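Invasion protein INVA (Salmonella enterica, PDB 2X49) belongs to the inner-membrane export apparatus of the type III secretion system used to invade intestinal epithelial cells, this chain being its C-terminal domain. Local coordinates at residues Y39-P44 / V189-M194; F145-T150 / R176-L181; E199-W204 / E216-A221. All coordinates share one frame; numbering follows the deposited sequence.

Interaction 1 (Y39-P44 / V189-M194); sequences YGVRLP and VSVRNM
Val191, whose chi1 of -62° holds CG1 beside its own backbone N, has CG2 between that N and the carbonyl carbon, and this second methyl faces the 39-44 segment. Val191 CG2 reaches Val41 CG1 at 3.6 Å, the two valines meeting obliquely, and also lies 3.2 Å from Tyr39 O. The same carbonyl accepts the one direct hydrogen bond of the contact, a nearly straight one in which Val191 N stands 2.9 Å from Tyr39 O. The 189-194 segment keeps its shape here through an ST turn, in which Ser190 OG accepts from Arg192 N at 3.1 Å; that hydroxyl also lies against the Tyr39 backbone. Gly40, the first residue past helix 27-39, has a positive phi, which suits glycine, and the lack of a side chain lets its CA lie 4.0 Å from Arg192 N. A water donates to both Gly40 O and Val191 O, so two carbonyls that cannot bond to each other share a donor. The Arg192 guanidinium binds the carbonyls of Ile37 and Phe36 at the C-terminal end of helix 27-39, where the helix dipole would probably favour a cation, while Tyr39 OH is hydrogen-bonded to Lys229 NZ.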
loop_
_atom_site.group_PDB
_atom_site.type_symbol
_atom_site.label_atom_id
_atom_site.label_comp_id
_atom_site.label_asym_id
_atom_site.label_seq_id
_atom_site.Cartn_x
_atom_site.Cartn_y
_atom_site.Cartn_z
ATOM N N TYR A 39 -1.540 7.978 -7.046
ATOM C CA TYR A 39 -0.774 8.423 -5.861
ATOM C C TYR A 39 -0.315 9.879 -5.873
ATOM O O TYR A 39 0.079 10.421 -4.810
ATOM C CB TYR A 39 0.439 7.497 -5.622
ATOM C CG TYR A 39 0.023 6.111 -5.252
ATOM C CD1 TYR A 39 -0.459 5.813 -3.983
ATOM C CD2 TYR A 39 0.019 5.103 -6.204
ATOM C CE1 TYR A 39 -0.909 4.566 -3.664
ATOM C CE2 TYR A 39 -0.430 3.813 -5.884
ATOM C CZ TYR A 39 -0.864 3.557 -4.618
ATOM O OH TYR A 39 -1.314 2.306 -4.338
ATOM N N GLY A 40 -0.341 10.503 -7.025
ATOM C CA GLY A 40 -0.032 11.919 -7.156
ATOM C C GLY A 40 1.419 12.278 -7.264
ATOM O O GLY A 40 1.786 13.452 -7.191
ATOM N N VAL A 41 2.227 11.265 -7.450
ATOM C CA VAL A 41 3.678 11.477 -7.660
ATOM C C VAL A 41 4.190 10.670 -8.833
ATOM O O VAL A 41 3.602 9.692 -9.291
ATOM C CB VAL A 41 4.508 11.235 -6.387
ATOM C CG1 VAL A 41 3.998 12.157 -5.214
ATOM C CG2 VAL A 41 4.422 9.783 -6.005
ATOM N N ARG A 42 5.329 11.108 -9.313
ATOM C CA ARG A 42 5.909 10.559 -10.538
ATOM C C ARG A 42 6.947 9.516 -10.216
ATOM O O ARG A 42 7.757 9.680 -9.303
ATOM C CB ARG A 42 6.576 11.642 -11.335
ATOM C CG ARG A 42 5.766 12.855 -11.631
ATOM C CD ARG A 42 5.016 12.629 -12.884
ATOM N NE ARG A 42 4.397 13.856 -13.400
ATOM C CZ ARG A 42 3.581 13.840 -14.448
ATOM N NH1 ARG A 42 3.380 12.706 -15.056
ATOM N NH2 ARG A 42 2.995 14.931 -14.881
ATOM N N LEU A 43 6.863 8.404 -10.937
ATOM C CA LEU A 43 7.965 7.420 -10.867
ATOM C C LEU A 43 9.134 7.769 -11.752
ATOM O O LEU A 43 8.996 8.525 -12.692
ATOM C CB LEU A 43 7.448 6.012 -11.254
ATOM C CG LEU A 43 6.325 5.376 -10.423
ATOM C CD1 LEU A 43 5.740 4.101 -11.099
ATOM C CD2 LEU A 43 6.874 5.016 -9.090
ATOM N N PRO A 44 10.311 7.182 -11.467
ATOM C CA PRO A 44 11.399 7.250 -12.423
ATOM C C PRO A 44 11.055 6.495 -13.685
ATOM O O PRO A 44 10.037 5.816 -13.764
ATOM C CB PRO A 44 12.520 6.459 -11.735
ATOM C CG PRO A 44 12.143 6.448 -10.285
ATOM C CD PRO A 44 10.678 6.375 -10.290
ATOM N N VAL A 189 -1.253 5.774 0.973
ATOM C CA VAL A 189 -2.191 6.931 0.945
ATOM C C VAL A 189 -1.774 7.912 -0.143
ATOM O O VAL A 189 -0.585 8.318 -0.218
ATOM C CB VAL A 189 -2.225 7.646 2.299
ATOM C CG1 VAL A 189 -3.155 8.843 2.203
ATOM C CG2 VAL A 189 -2.641 6.641 3.365
ATOM N N SER A 190 -2.695 8.234 -1.046
ATOM C CA SER A 190 -2.405 9.143 -2.142
ATOM C C SER A 190 -2.199 10.568 -1.675
ATOM O O SER A 190 -2.854 11.012 -0.718
ATOM C CB SER A 190 -3.568 9.160 -3.185
ATOM O OG SER A 190 -3.386 10.075 -4.220
ATOM N N VAL A 191 -1.334 11.264 -2.373
ATOM C CA VAL A 191 -1.107 12.706 -2.139
ATOM C C VAL A 191 -1.604 13.586 -3.259
ATOM O O VAL A 191 -1.242 14.759 -3.386
ATOM C CB VAL A 191 0.331 13.034 -1.757
ATOM C CG1 VAL A 191 0.676 12.327 -0.434
ATOM C CG2 VAL A 191 1.339 12.698 -2.866
ATOM N N ARG A 192 -2.431 12.998 -4.109
ATOM C CA ARG A 192 -3.051 13.757 -5.204
ATOM C C ARG A 192 -3.841 14.989 -4.747
ATOM O O ARG A 192 -3.807 16.016 -5.388
ATOM C CB ARG A 192 -3.966 12.873 -6.068
ATOM C CG ARG A 192 -4.586 13.649 -7.205
ATOM C CD ARG A 192 -5.061 12.740 -8.321
ATOM N NE ARG A 192 -3.956 12.424 -9.228
ATOM C CZ ARG A 192 -3.430 13.275 -10.087
ATOM N NH1 ARG A 192 -3.960 14.481 -10.218
ATOM N NH2 ARG A 192 -2.392 12.919 -10.850
ATOM N N ASN A 193 -4.547 14.831 -3.637
ATOM C CA ASN A 193 -5.371 15.945 -3.120
ATOM C C ASN A 193 -4.560 16.851 -2.209
ATOM O O ASN A 193 -4.749 16.883 -0.987
ATOM C CB ASN A 193 -6.601 15.435 -2.402
ATOM C CG ASN A 193 -7.665 16.493 -2.311
ATOM O OD1 ASN A 193 -7.383 17.710 -2.434
ATOM N ND2 ASN A 193 -8.917 16.051 -2.145
ATOM N N MET A 194 -3.637 17.544 -2.843
ATOM C CA MET A 194 -2.665 18.350 -2.136
ATOM C C MET A 194 -3.347 19.471 -1.404
ATOM O O MET A 194 -2.922 19.831 -0.317
ATOM C CB MET A 194 -1.583 18.876 -3.075
ATOM C CG MET A 194 -0.330 19.341 -2.327
ATOM S SD MET A 194 0.501 17.961 -1.478
ATOM C CE MET A 194 1.308 17.150 -2.863
HETATM O O HOH W 1 -0.155 15.560 -5.919
#

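Interaction 2 (F145-T150 / R176-L181); sequences FGIQET and RISEVL
Ser178, midway along helix 174-185, approaches Thr150 with their CA atoms 5.6 Å apart, Thr150 lying in the first turn of helix 147-158, just after the Gly146 N-cap, so that the N-terminal turn of one helix packs on the middle of the other. Their hydroxyls meet, Thr150 OG1 and Ser178 OG being 3.0 Å apart in a hydrogen bond that either could donate. Thr150 serves both sides of this junction: chi1 of -61° sets OG1 anti to the carbonyl carbon and CG2 anti to the backbone N, and CG2 packs obliquely on Ile177 CG2 at 3.8 Å. Ser178 OG also lies 3.2 Å from Gly146 C, so a small side chain suits this spot against the backbone. Beside the hydroxyls, Phe145 crosses Leu181 at a slant, CE2 4.0 Å from Leu181 CB. The first turn of helix 147-158 is tied back on itself by Gly146 N, which donates to Glu149 OE1 at 2.8 Å. A second link between the helices runs from Gln182 NE2 to Phe145 O. Thr150 and Ser178 are both buried; their mutual bond gives each hydroxyl a partner and so probably lowers the cost of burying them, while their small size allows the backbones to come close.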
loop_
_atom_site.group_PDB
_atom_site.type_symbol
_atom_site.label_atom_id
_atom_site.label_comp_id
_atom_site.label_asym_id
_atom_site.label_seq_id
_atom_site.Cartn_x
_atom_site.Cartn_y
_atom_site.Cartn_z
ATOM N N PHE A 145 11.366 9.896 -4.222
ATOM C CA PHE A 145 10.578 11.107 -3.813
ATOM C C PHE A 145 11.168 11.778 -2.582
ATOM O O PHE A 145 11.414 11.130 -1.566
ATOM C CB PHE A 145 9.127 10.696 -3.515
ATOM C CG PHE A 145 8.242 11.837 -3.127
ATOM C CD1 PHE A 145 7.554 12.558 -4.085
ATOM C CD2 PHE A 145 8.117 12.208 -1.780
ATOM C CE1 PHE A 145 6.738 13.643 -3.696
ATOM C CE2 PHE A 145 7.337 13.301 -1.418
ATOM C CZ PHE A 145 6.662 14.013 -2.371
ATOM N N GLY A 146 11.338 13.086 -2.697
ATOM C CA GLY A 146 11.894 13.947 -1.606
ATOM C C GLY A 146 11.554 15.413 -1.675
ATOM O O GLY A 146 10.533 15.819 -2.187
ATOM N N ILE A 147 12.479 16.219 -1.194
ATOM C CA ILE A 147 12.223 17.656 -1.031
ATOM C C ILE A 147 12.011 18.368 -2.352
ATOM O O ILE A 147 11.227 19.304 -2.465
ATOM C CB ILE A 147 13.393 18.374 -0.285
ATOM C CG1 ILE A 147 13.423 17.931 1.165
ATOM C CG2 ILE A 147 13.231 19.849 -0.396
ATOM C CD1 ILE A 147 12.185 18.322 1.934
ATOM N N GLN A 148 12.762 17.943 -3.350
ATOM C CA GLN A 148 12.685 18.599 -4.665
ATOM C C GLN A 148 11.310 18.383 -5.254
ATOM O O GLN A 148 10.708 19.304 -5.785
ATOM C CB GLN A 148 13.784 18.166 -5.665
ATOM C CG GLN A 148 15.169 18.657 -5.304
ATOM C CD GLN A 148 15.213 20.089 -4.825
ATOM O OE1 GLN A 148 15.424 20.329 -3.636
ATOM N NE2 GLN A 148 15.075 21.055 -5.742
ATOM N N GLU A 149 10.807 17.152 -5.119
ATOM C CA GLU A 149 9.464 16.812 -5.629
ATOM C C GLU A 149 8.392 17.548 -4.833
ATOM O O GLU A 149 7.417 18.089 -5.365
ATOM C CB GLU A 149 9.232 15.319 -5.576
ATOM C CG GLU A 149 10.010 14.523 -6.585
ATOM C CD GLU A 149 11.515 14.456 -6.327
ATOM O OE1 GLU A 149 11.951 14.357 -5.137
ATOM O OE2 GLU A 149 12.262 14.491 -7.329
ATOM N N THR A 150 8.598 17.589 -3.536
ATOM C CA THR A 150 7.658 18.311 -2.654
ATOM C C THR A 150 7.602 19.803 -3.012
ATOM O O THR A 150 6.553 20.437 -3.110
ATOM C CB THR A 150 8.064 18.123 -1.175
ATOM O OG1 THR A 150 8.011 16.736 -0.844
ATOM C CG2 THR A 150 7.189 18.946 -0.212
ATOM N N ARG A 176 9.724 19.372 6.435
ATOM C CA ARG A 176 8.684 18.777 7.286
ATOM C C ARG A 176 7.494 18.326 6.450
ATOM O O ARG A 176 6.987 17.234 6.617
ATOM C CB ARG A 176 8.251 19.769 8.395
ATOM C CG ARG A 176 7.110 19.343 9.202
ATOM C CD ARG A 176 7.222 18.013 9.829
ATOM N NE ARG A 176 8.462 17.779 10.530
ATOM C CZ ARG A 176 8.654 17.982 11.822
ATOM N NH1 ARG A 176 7.676 18.445 12.581
ATOM N NH2 ARG A 176 9.831 17.712 12.346
ATOM N N ILE A 177 7.140 19.158 5.485
ATOM C CA ILE A 177 6.037 18.806 4.577
ATOM C C ILE A 177 6.412 17.515 3.803
ATOM O O ILE A 177 5.592 16.589 3.645
ATOM C CB ILE A 177 5.668 19.931 3.648
ATOM C CG1 ILE A 177 5.095 21.119 4.467
ATOM C CG2 ILE A 177 4.640 19.379 2.608
ATOM C CD1 ILE A 177 5.052 22.438 3.634
ATOM N N SER A 178 7.656 17.440 3.376
ATOM C CA SER A 178 8.148 16.334 2.513
ATOM C C SER A 178 8.059 15.053 3.325
ATOM O O SER A 178 7.579 13.997 2.867
ATOM C CB SER A 178 9.564 16.550 2.011
ATOM O OG SER A 178 9.955 15.561 1.047
ATOM N N GLU A 179 8.439 15.177 4.594
ATOM C CA GLU A 179 8.343 14.056 5.524
ATOM C C GLU A 179 6.939 13.522 5.719
ATOM O O GLU A 179 6.674 12.309 5.697
ATOM C CB GLU A 179 8.997 14.358 6.883
ATOM C CG GLU A 179 10.455 14.434 6.768
ATOM C CD GLU A 179 11.131 15.066 7.966
ATOM O OE1 GLU A 179 10.433 15.417 8.947
ATOM O OE2 GLU A 179 12.380 15.228 7.917
ATOM N N VAL A 180 6.004 14.444 5.887
ATOM C CA VAL A 180 4.558 14.115 5.973
ATOM C C VAL A 180 4.086 13.331 4.724
ATOM O O VAL A 180 3.492 12.246 4.768
ATOM C CB VAL A 180 3.694 15.334 6.198
ATOM C CG1 VAL A 180 2.229 14.994 6.048
ATOM C CG2 VAL A 180 3.990 15.889 7.588
ATOM N N LEU A 181 4.443 13.851 3.592
ATOM C CA LEU A 181 4.010 13.254 2.304
ATOM C C LEU A 181 4.577 11.843 2.124
ATOM O O LEU A 181 3.872 10.923 1.678
ATOM C CB LEU A 181 4.394 14.178 1.132
ATOM C CG LEU A 181 3.735 15.581 1.029
ATOM C CD1 LEU A 181 4.019 16.332 -0.310
ATOM C CD2 LEU A 181 2.229 15.485 1.200
#

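Interaction 3 (E199-W204 / E216-A221); sequences EALALW and EHIRGA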
loop_
_atom_site.group_PDB
_atom_site.type_symbol
_atom_site.label_atom_id
_atom_site.label_comp_id
_atom_site.label_asym_id
_atom_site.label_seq_id
_atom_site.Cartn_x
_atom_site.Cartn_y
_atom_site.Cartn_z
ATOM N N GLU A 199 -4.581 22.064 3.687
ATOM C CA GLU A 199 -5.565 22.644 4.631
ATOM C C GLU A 199 -5.396 21.974 6.011
ATOM O O GLU A 199 -5.477 22.612 7.069
ATOM C CB GLU A 199 -7.008 22.502 4.141
ATOM C CG GLU A 199 -7.322 23.429 3.027
ATOM C CD GLU A 199 -8.707 23.184 2.416
ATOM O OE1 GLU A 199 -9.308 22.117 2.736
ATOM O OE2 GLU A 199 -9.175 24.040 1.624
ATOM N N ALA A 200 -5.123 20.686 5.992
ATOM C CA ALA A 200 -4.956 19.939 7.255
ATOM C C ALA A 200 -3.655 20.280 7.951
ATOM O O ALA A 200 -3.597 20.407 9.175
ATOM C CB ALA A 200 -5.086 18.390 7.030
ATOM N N LEU A 201 -2.652 20.596 7.168
ATOM C CA LEU A 201 -1.372 21.042 7.749
ATOM C C LEU A 201 -1.541 22.419 8.363
ATOM O O LEU A 201 -0.967 22.704 9.428
ATOM C CB LEU A 201 -0.254 21.051 6.737
ATOM C CG LEU A 201 0.308 19.682 6.405
ATOM C CD1 LEU A 201 1.122 19.717 5.093
ATOM C CD2 LEU A 201 1.155 19.237 7.533
ATOM N N ALA A 202 -2.343 23.277 7.724
ATOM C CA ALA A 202 -2.520 24.664 8.217
ATOM C C ALA A 202 -3.202 24.622 9.564
ATOM O O ALA A 202 -2.980 25.509 10.428
ATOM C CB ALA A 202 -3.329 25.531 7.250
ATOM N N LEU A 203 -4.008 23.591 9.748
ATOM C CA LEU A 203 -4.784 23.379 11.000
ATOM C C LEU A 203 -3.919 22.779 12.103
ATOM O O LEU A 203 -3.955 23.230 13.283
ATOM C CB LEU A 203 -6.037 22.527 10.747
ATOM C CG LEU A 203 -6.991 22.269 11.914
ATOM C CD1 LEU A 203 -7.572 23.602 12.411
ATOM C CD2 LEU A 203 -8.110 21.277 11.550
ATOM N N TRP A 204 -3.116 21.798 11.740
ATOM C CA TRP A 204 -2.431 20.953 12.719
ATOM C C TRP A 204 -0.985 21.296 12.975
ATOM O O TRP A 204 -0.480 21.165 14.092
ATOM C CB TRP A 204 -2.573 19.473 12.326
ATOM C CG TRP A 204 -3.954 18.943 12.608
ATOM C CD1 TRP A 204 -4.917 18.658 11.665
ATOM C CD2 TRP A 204 -4.524 18.604 13.865
ATOM N NE1 TRP A 204 -6.034 18.180 12.263
ATOM C CE2 TRP A 204 -5.826 18.121 13.612
ATOM C CE3 TRP A 204 -4.061 18.636 15.177
ATOM C CZ2 TRP A 204 -6.667 17.701 14.619
ATOM C CZ3 TRP A 204 -4.916 18.201 16.177
ATOM C CH2 TRP A 204 -6.195 17.755 15.889
ATOM N N GLU A 216 -0.483 11.406 11.850
ATOM C CA GLU A 216 -1.715 10.749 12.275
ATOM C C GLU A 216 -2.914 11.704 12.121
ATOM O O GLU A 216 -4.056 11.307 11.798
ATOM C CB GLU A 216 -1.583 10.196 13.700
ATOM C CG GLU A 216 -2.510 9.062 13.953
ATOM C CD GLU A 216 -2.239 7.795 13.101
ATOM O OE1 GLU A 216 -1.168 7.666 12.427
ATOM O OE2 GLU A 216 -3.102 6.891 13.135
ATOM N N HIS A 217 -2.685 12.971 12.468
ATOM C CA HIS A 217 -3.737 13.955 12.348
ATOM C C HIS A 217 -4.119 14.205 10.892
ATOM O O HIS A 217 -5.294 14.402 10.540
ATOM C CB HIS A 217 -3.390 15.276 13.052
ATOM C CG HIS A 217 -3.313 15.174 14.544
ATOM N ND1 HIS A 217 -4.403 14.862 15.329
ATOM C CD2 HIS A 217 -2.289 15.400 15.407
ATOM C CE1 HIS A 217 -4.047 14.847 16.603
ATOM N NE2 HIS A 217 -2.772 15.195 16.677
ATOM N N ILE A 218 -3.097 14.228 10.057
ATOM C CA ILE A 218 -3.285 14.447 8.611
ATOM C C ILE A 218 -4.105 13.282 8.022
ATOM O O ILE A 218 -5.078 13.464 7.276
ATOM C CB ILE A 218 -1.977 14.666 7.828
ATOM C CG1 ILE A 218 -1.187 15.865 8.391
ATOM C CG2 ILE A 218 -2.259 14.849 6.352
ATOM C CD1 ILE A 218 -2.014 17.077 8.654
ATOM N N ARG A 219 -3.742 12.089 8.448
ATOM C CA ARG A 219 -4.467 10.861 7.997
ATOM C C ARG A 219 -5.918 11.029 8.357
ATOM O O ARG A 219 -6.847 10.726 7.609
ATOM C CB ARG A 219 -3.926 9.595 8.637
ATOM C CG ARG A 219 -2.634 9.109 8.081
ATOM C CD ARG A 219 -2.263 7.828 8.740
ATOM N NE ARG A 219 -3.215 6.735 8.517
ATOM C CZ ARG A 219 -3.032 5.767 7.615
ATOM N NH1 ARG A 219 -1.907 5.742 6.864
ATOM N NH2 ARG A 219 -3.957 4.809 7.479
ATOM N N GLY A 220 -6.138 11.505 9.567
ATOM C CA GLY A 220 -7.526 11.716 10.024
ATOM C C GLY A 220 -8.326 12.696 9.144
ATOM O O GLY A 220 -9.517 12.526 8.836
ATOM N N ALA A 221 -7.650 13.755 8.769
ATOM C CA ALA A 221 -8.264 14.796 7.950
ATOM C C ALA A 221 -8.630 14.222 6.593
ATOM O O ALA A 221 -9.603 14.604 5.958
ATOM C CB ALA A 221 -7.336 16.023 7.766
#
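Trp204 and His217 lie almost flat against each other, the planes of the indole six-membered ring and the imidazole differing by 6° and their centroids 3.8 Å apart, an offset stack. The closest pair is His217 ND1 over Trp204 CH2 at 3.4 Å, and Trp204 CZ3 sits over the centre of the imidazole. Although the rings are nearly parallel, the two side chains cross at about a right angle. The histidine's chi1 of -67° puts CG anti to the carbonyl carbon, where the imidazole can lie over the six-membered ring. His217 CB rests over the five-membered ring, 3.6 Å from that ring's centroid, in a CH-pi contact. His217 therefore covers both halves of the indole with one side chain, while Leu203 CG lies on the opposite face, toward the rim. Both residues are partly exposed, and a flat imidazole suits this place because it can stack on the broad tryptophan; a glycol molecule, probably from the crystallisation liquor, lies close to the His217 side chain.

Deeper in, Ile218 extends CD1 to Ala200 CB at 3.7 Å and to Leu201 CD2 at 4.0 Å, the leucine crossing it at about a right angle. Toward the exposed side, Ala200 CB and Ala221 CB are 3.3 Å apart, tighter than usual for carbons; alanine is the natural residue where two helix surfaces come so near. The local axes approach to 9.5 Å with an angle of 133° between their directions. Helices 194-204 and 211-221 follow each other in the chain through a short connection, so the arrangement is that of a splayed helical hairpin, here with aliphatic packing inside and an aromatic stack at its edge.

How the interactions relate
Interactions 1 and 2 have centres 11 Å apart and share one apolar layer: Val41 CG1 meets Phe145 CE1 at 3.5 Å, while Val191 CG1 lies 3.9 Å from Leu181 CD2. Helix 174-185 then carries the packing on to interaction 3, 16 Å from interaction 2 between centres, with Val180 CG1 4.2 Å from Ile218 CG1. Interactions 1 and 3, 17 Å apart between centres, touch where Val189 CG2 meets Arg219 NH1 at 3.7 Å. Interaction 1 joins the end of helix 27-39 to the helical region in which interactions 2 and 3 lie. None includes Asn93 or Glu111 of the calcium site; the Tyr39 side chain is about 12 Å from a bound mercury ion.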